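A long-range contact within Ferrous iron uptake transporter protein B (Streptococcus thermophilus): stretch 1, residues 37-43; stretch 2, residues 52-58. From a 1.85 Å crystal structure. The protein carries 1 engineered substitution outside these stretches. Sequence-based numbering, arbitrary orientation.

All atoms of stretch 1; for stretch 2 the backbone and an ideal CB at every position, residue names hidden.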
# COMPACT_ATOMS: atom_id res chain seq x y z
N THR A 37 -21.99 3.33 -2.87
CA THR A 37 -21.99 4.40 -3.88
C THR A 37 -20.58 4.91 -4.24
O THR A 37 -20.46 5.91 -4.93
CB THR A 37 -22.89 5.58 -3.44
OG1 THR A 37 -22.35 6.20 -2.27
CG2 THR A 37 -24.32 5.08 -3.17
N VAL A 38 -19.53 4.22 -3.79
CA VAL A 38 -18.16 4.62 -4.14
C VAL A 38 -17.93 4.32 -5.61
O VAL A 38 -18.23 3.22 -6.08
CB VAL A 38 -17.10 3.88 -3.30
CG1 VAL A 38 -15.70 4.40 -3.64
CG2 VAL A 38 -17.37 4.04 -1.80
N GLU A 39 -17.39 5.30 -6.34
CA GLU A 39 -17.12 5.15 -7.76
C GLU A 39 -16.17 3.99 -8.03
O GLU A 39 -15.17 3.83 -7.33
CB GLU A 39 -16.52 6.44 -8.34
CG GLU A 39 -15.95 6.32 -9.75
CD GLU A 39 -15.20 7.57 -10.16
OE1 GLU A 39 -15.89 8.52 -10.61
OE2 GLU A 39 -13.95 7.60 -10.02
N ARG A 40 -16.50 3.19 -9.04
CA ARG A 40 -15.60 2.16 -9.55
C ARG A 40 -15.21 2.57 -10.95
O ARG A 40 -16.08 2.66 -11.84
CB ARG A 40 -16.30 0.81 -9.57
CG ARG A 40 -15.45 -0.36 -10.04
CD ARG A 40 -16.31 -1.61 -9.98
NE ARG A 40 -15.56 -2.84 -10.21
CZ ARG A 40 -16.10 -4.06 -10.17
NH1 ARG A 40 -17.41 -4.23 -9.94
NH2 ARG A 40 -15.33 -5.12 -10.39
N LYS A 41 -13.92 2.81 -11.16
CA LYS A 41 -13.42 3.29 -12.43
C LYS A 41 -12.20 2.50 -12.87
O LYS A 41 -11.30 2.25 -12.07
CB LYS A 41 -13.05 4.77 -12.34
CG LYS A 41 -12.56 5.38 -13.66
CD LYS A 41 -12.47 6.90 -13.57
CE LYS A 41 -11.44 7.37 -12.54
NZ LYS A 41 -11.25 8.86 -12.59
N SER A 42 -12.19 2.13 -14.14
CA SER A 42 -11.05 1.45 -14.74
C SER A 42 -10.89 1.88 -16.18
O SER A 42 -11.80 2.47 -16.77
CB SER A 42 -11.24 -0.06 -14.67
OG SER A 42 -12.36 -0.45 -15.45
N GLY A 43 -9.72 1.57 -16.72
CA GLY A 43 -9.39 1.83 -18.12
C GLY A 43 -8.20 1.02 -18.57
O GLY A 43 -7.35 0.65 -17.75
N UNK A 52 -4.66 -3.42 -17.74
CA UNK A 52 -5.82 -2.69 -17.24
C UNK A 52 -5.49 -1.98 -15.94
O UNK A 52 -4.90 -2.57 -15.03
CB UNK A 52 -7.01 -3.64 -17.04
N UNK A 53 -5.88 -0.71 -15.85
CA UNK A 53 -5.71 0.09 -14.65
C UNK A 53 -7.02 0.05 -13.88
O UNK A 53 -8.07 0.48 -14.39
CB UNK A 53 -5.30 1.53 -14.98
N UNK A 54 -6.97 -0.48 -12.67
CA UNK A 54 -8.09 -0.41 -11.75
C UNK A 54 -7.82 0.79 -10.87
O UNK A 54 -6.93 0.73 -10.00
CB UNK A 54 -8.26 -1.69 -10.94
N UNK A 55 -8.55 1.88 -11.09
CA UNK A 55 -8.45 3.01 -10.19
C UNK A 55 -9.05 2.58 -8.85
O UNK A 55 -9.97 1.74 -8.80
CB UNK A 55 -9.16 4.24 -10.76
N UNK A 56 -8.48 3.11 -7.78
CA UNK A 56 -8.99 2.89 -6.44
C UNK A 56 -9.16 4.27 -5.82
O UNK A 56 -8.45 5.20 -6.20
CB UNK A 56 -8.06 2.00 -5.61
N UNK A 57 -10.10 4.41 -4.86
CA UNK A 57 -10.34 5.73 -4.25
C UNK A 57 -9.08 6.27 -3.60
O UNK A 57 -8.29 5.50 -3.04
CB UNK A 57 -11.46 5.65 -3.21
N UNK A 58 -8.88 7.58 -3.68
CA UNK A 58 -7.77 8.23 -2.99
C UNK A 58 -7.97 8.09 -1.49
O UNK A 58 -9.03 8.46 -0.96
CB UNK A 58 -7.66 9.70 -3.39

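Residues 39-43 and 52-55 run as antiparallel strands, and stretch 1 offers a backbone edge at Lys-41 and Gly-43, a small hydroxyl at Ser-42, charged side chains and the methyls of Val-38.

At position 52 the CA-to-CB bond points sideways, and the ideal CB lies 4.4 Å from Gly-43 O. A long side chain could return toward the Ser-42 hydroxyl, so polar residues suit. The residue is Glu-52; its extended chain brings OE1 to 2.8 Å from water 5, which donates to it and lies 2.7 Å from Ser-42 OG.

Position 53 pairs with Gly-43 through its backbone. Because glycine presents no side chain on the shared face, a bulky, beta-branched or aliphatic residue is easily accommodated. Ile-53 is found here, with its end leading away. Its N donates to Gly-43 O (2.8 Å) and its O accepts from Gly-43 N (3.1 Å), while Ser-42 CA makes a CA-H...O contact with Ile-53 O at 3.2 Å.

Position 54 forms a non-hydrogen-bonded pair with Ser-42, their side chains on the same face. The ideal CB is 5.0 Å from Ser-42 CB, and the small serine leaves room for a medium or long side chain, polar or apolar, to reach across toward Arg-40. Gln-54 does so: its OE1 accepts from water 3 (2.6 Å), which in turn takes a weak hydrogen bond from Arg-40 NE (2.9 Å). The amide folds back, NE2 donating to the backbone O of position 55 at 3.0 Å.

At position 55 CB points toward stretch 1, only 3.2 Å from Lys-41 O, and the backbone N donates to that same oxygen (2.9 Å). The nearby lysine favours an acid, but the carboxylate of Glu-39 also reaches this way, so a neutral polar residue would be plausible too. Asp-55 is present. Its OD2 stays 4.2 Å from Lys-41 NZ, beyond a salt bridge, and water 4 closes the gap by accepting from Lys-41 NZ (2.8 Å) and donating to Asp-55 OD2 (3.0 Å). Water 2 lies between the like charges, 2.9 Å from Glu-39 OE2 and 2.8 Å from Asp-55 OD2.

At 56 CB points away, so stretch 1 sets no preference and any side chain would do; it is Leu-56.

At position 57 CB points toward Val-38, 4.4 Å from its CG1, and phi of -59° is compatible with proline as well as with small aliphatics. Pro-57 packs its CG 3.8 Å from Val-38 CG1.

At 58 stretch 1 is out of reach, and phi/psi of -65/125° do not demand glycine, so most residues would do; it is Gly-58.

Stretch 2, residues 52-58: EIQDLPG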
# COMPACT_ATOMS: atom_id res chain seq x y z
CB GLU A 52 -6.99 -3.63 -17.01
CG GLU A 52 -8.27 -2.92 -16.59
CD GLU A 52 -9.49 -3.82 -16.70
OE1 GLU A 52 -10.46 -3.45 -17.40
OE2 GLU A 52 -9.47 -4.90 -16.09
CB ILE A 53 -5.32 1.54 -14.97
CG1 ILE A 53 -4.10 1.59 -15.91
CG2 ILE A 53 -5.08 2.33 -13.71
CD1 ILE A 53 -2.89 0.85 -15.43
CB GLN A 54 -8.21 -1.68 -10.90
CG GLN A 54 -9.37 -1.65 -9.91
CD GLN A 54 -10.71 -1.48 -10.59
OE1 GLN A 54 -11.14 -2.37 -11.29
NE2 GLN A 54 -11.35 -0.32 -10.40
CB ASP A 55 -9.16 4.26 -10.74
CG ASP A 55 -8.81 5.52 -9.97
OD1 ASP A 55 -7.62 5.74 -9.66
OD2 ASP A 55 -9.74 6.30 -9.68
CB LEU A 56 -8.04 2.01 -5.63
CG LEU A 56 -7.89 0.56 -6.08
CD1 LEU A 56 -6.87 -0.18 -5.21
CD2 LEU A 56 -9.23 -0.19 -6.04
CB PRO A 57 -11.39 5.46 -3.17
CG PRO A 57 -11.92 4.13 -3.43
CD PRO A 57 -10.97 3.37 -4.29
O HOH W 1 -12.45 2.76 -8.55
O HOH W 2 -12.25 5.53 -8.86
O HOH W 3 -13.57 -2.51 -12.25
O HOH W 4 -9.06 8.90 -10.92
O HOH W 5 -11.47 -0.93 -17.93
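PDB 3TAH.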